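Local structure of GDSL-like protein (Roseburia intestinalis L1-82, 6HFZ) at residues A[41-46]-A[74-79]. The protein removes acetyl groups from complex beta-mannans as a two-domain carbohydrate esterase of the SGNH-hydrolase type. Numbering follows the deposited sequence.
Sequences SITQGS and YINAGI. With ACT (acetate ion), chain E.
With CG anti to the backbone N (chi1 -169°), Asn-76 sends its carboxamide from the strand to the short helix 41-44, where Thr-43, its CG2 likewise anti to N, sets that methyl 3.8 Å from OD1 of Asn-76. This is the SGNH-hydrolase fold: strand 71-78 is the edge strand of its central sheet, and the helix follows strand 32-39, carrying Ser-41, probably the nucleophile of a triad with His-193 and Asp-190. Three hydrogen bonds fix the flat amide. ND2 donates to Thr-43 O at 2.8 Å, tilted 33° from that carbonyl's plane, while its other hydrogen goes almost straight to Tyr-74 OH at 3.0 Å; both acceptors lie close to the amide plane. On the other branch, OD1 accepts from Gly-78 N at 2.9 Å, closing an Asx turn. An alanine in place of Asn-76 would probably leave Thr-43 O and Gly-78 N without these partners and open a gap between helix and strand. Gly-78 comes close enough to the helix, its CA 4.1 Å from that of Gln-44, that a CB on it would clash with Gln-44 N. Beside it, Gln-44 lays CB against Gly-78 O, and Thr-43 CG2 rests on Gly-78 CA, while Thr-43 OG1 bonds to Glu-106 and Tyr-55. Gly-45 takes positive phi as the helix ends, and Ser-41 O accepts from both Gly-45 N and Ser-46 N. An acetate, probably from the crystallisation liquor, occupies the probable oxyanion hole with Gly-81 N and Asn-110 ND2, its OXT accepting from Ser-41 N at 2.9 Å.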
loop_
_atom_site.group_PDB
_atom_site.type_symbol
_atom_site.label_atom_id
_atom_site.label_comp_id
_atom_site.label_asym_id
_atom_site.label_seq_id
_atom_site.Cartn_x
_atom_site.Cartn_y
_atom_site.Cartn_z
ATOM N N SER A 41 -4.517 -5.603 -2.137
ATOM C CA SER A 41 -4.764 -6.885 -2.831
ATOM C C SER A 41 -5.488 -6.694 -4.168
ATOM O O SER A 41 -5.279 -7.464 -5.107
ATOM C CB SER A 41 -5.556 -7.823 -1.998
ATOM O OG SER A 41 -6.798 -7.240 -1.740
ATOM N N ILE A 42 -6.305 -5.647 -4.246
ATOM C CA ILE A 42 -7.065 -5.376 -5.492
ATOM C C ILE A 42 -6.074 -5.008 -6.593
ATOM O O ILE A 42 -6.257 -5.418 -7.745
ATOM C CB ILE A 42 -8.166 -4.322 -5.276
ATOM C CG1 ILE A 42 -9.151 -4.739 -4.189
ATOM C CG2 ILE A 42 -8.858 -3.985 -6.594
ATOM C CD1 ILE A 42 -10.143 -3.660 -3.860
ATOM N N THR A 43 -5.002 -4.281 -6.254
ATOM C CA THR A 43 -3.933 -3.977 -7.205
ATOM C C THR A 43 -3.139 -5.256 -7.518
ATOM O O THR A 43 -2.810 -5.498 -8.673
ATOM C CB THR A 43 -3.061 -2.835 -6.656
ATOM O OG1 THR A 43 -3.833 -1.620 -6.569
ATOM C CG2 THR A 43 -1.799 -2.595 -7.449
ATOM N N GLN A 44 -2.747 -6.005 -6.483
ATOM C CA GLN A 44 -1.983 -7.245 -6.677
ATOM C C GLN A 44 -2.715 -8.124 -7.703
ATOM O O GLN A 44 -2.052 -8.717 -8.584
ATOM C CB GLN A 44 -1.783 -7.927 -5.320
ATOM C CG GLN A 44 -1.027 -9.262 -5.404
ATOM C CD GLN A 44 -1.850 -10.416 -5.919
ATOM O OE1 GLN A 44 -3.040 -10.552 -5.627
ATOM N NE2 GLN A 44 -1.200 -11.279 -6.694
ATOM N N GLY A 45 -4.055 -8.130 -7.619
ATOM C CA GLY A 45 -4.989 -8.747 -8.595
ATOM C C GLY A 45 -6.096 -9.610 -8.017
ATOM O O GLY A 45 -6.902 -10.162 -8.781
ATOM N N SER A 46 -6.180 -9.766 -6.689
ATOM C CA SER A 46 -7.321 -10.513 -6.109
ATOM C C SER A 46 -8.625 -9.845 -6.517
ATOM O O SER A 46 -8.703 -8.620 -6.459
ATOM C CB SER A 46 -7.214 -10.538 -4.592
ATOM O OG SER A 46 -5.966 -11.070 -4.179
ATOM N N TYR A 74 5.542 -3.530 -17.306
ATOM C CA TYR A 74 4.459 -3.697 -16.297
ATOM C C TYR A 74 5.093 -3.899 -14.919
ATOM O O TYR A 74 5.851 -4.852 -14.749
ATOM C CB TYR A 74 3.586 -4.889 -16.662
ATOM C CG TYR A 74 2.476 -5.258 -15.698
ATOM C CD1 TYR A 74 1.422 -4.393 -15.432
ATOM C CD2 TYR A 74 2.433 -6.506 -15.117
ATOM C CE1 TYR A 74 0.400 -4.732 -14.561
ATOM C CE2 TYR A 74 1.374 -6.892 -14.302
ATOM C CZ TYR A 74 0.359 -6.001 -14.003
ATOM O OH TYR A 74 -0.648 -6.505 -13.211
ATOM N N ILE A 75 4.832 -2.971 -13.975
ATOM C CA ILE A 75 5.337 -3.034 -12.612
ATOM C C ILE A 75 4.155 -3.095 -11.635
ATOM O O ILE A 75 3.525 -2.081 -11.429
ATOM C CB ILE A 75 6.253 -1.842 -12.302
ATOM C CG1 ILE A 75 7.430 -1.775 -13.277
ATOM C CG2 ILE A 75 6.726 -1.836 -10.849
ATOM C CD1 ILE A 75 7.852 -0.360 -13.488
ATOM N N ASN A 76 3.876 -4.293 -11.107
ATOM C CA ASN A 76 2.786 -4.495 -10.158
ATOM C C ASN A 76 3.384 -4.660 -8.774
ATOM O O ASN A 76 3.870 -5.721 -8.461
ATOM C CB ASN A 76 1.872 -5.662 -10.498
ATOM C CG ASN A 76 0.629 -5.632 -9.635
ATOM O OD1 ASN A 76 0.709 -5.321 -8.447
ATOM N ND2 ASN A 76 -0.512 -5.913 -10.241
ATOM N N ALA A 77 3.271 -3.590 -7.974
ATOM C CA ALA A 77 3.826 -3.505 -6.629
ATOM C C ALA A 77 2.703 -3.584 -5.584
ATOM O O ALA A 77 2.815 -3.026 -4.490
ATOM C CB ALA A 77 4.621 -2.249 -6.470
ATOM N N GLY A 78 1.612 -4.261 -5.918
ATOM C CA GLY A 78 0.530 -4.554 -4.967
ATOM C C GLY A 78 0.930 -5.632 -3.960
ATOM O O GLY A 78 1.579 -6.627 -4.341
ATOM N N ILE A 79 0.529 -5.445 -2.696
ATOM C CA ILE A 79 0.716 -6.444 -1.669
ATOM C C ILE A 79 -0.576 -6.492 -0.862
ATOM O O ILE A 79 -0.956 -5.497 -0.298
ATOM C CB ILE A 79 1.934 -6.167 -0.761
ATOM C CG1 ILE A 79 3.270 -6.053 -1.503
ATOM C CG2 ILE A 79 2.003 -7.223 0.336
ATOM C CD1 ILE A 79 4.437 -5.695 -0.615
HETATM C C ACT E . -6.983 -5.963 0.413
HETATM O O ACT E . -7.440 -7.056 0.871
HETATM O OXT ACT E . -5.783 -5.673 0.426
HETATM C CH3 ACT E . -7.889 -4.929 -0.175
#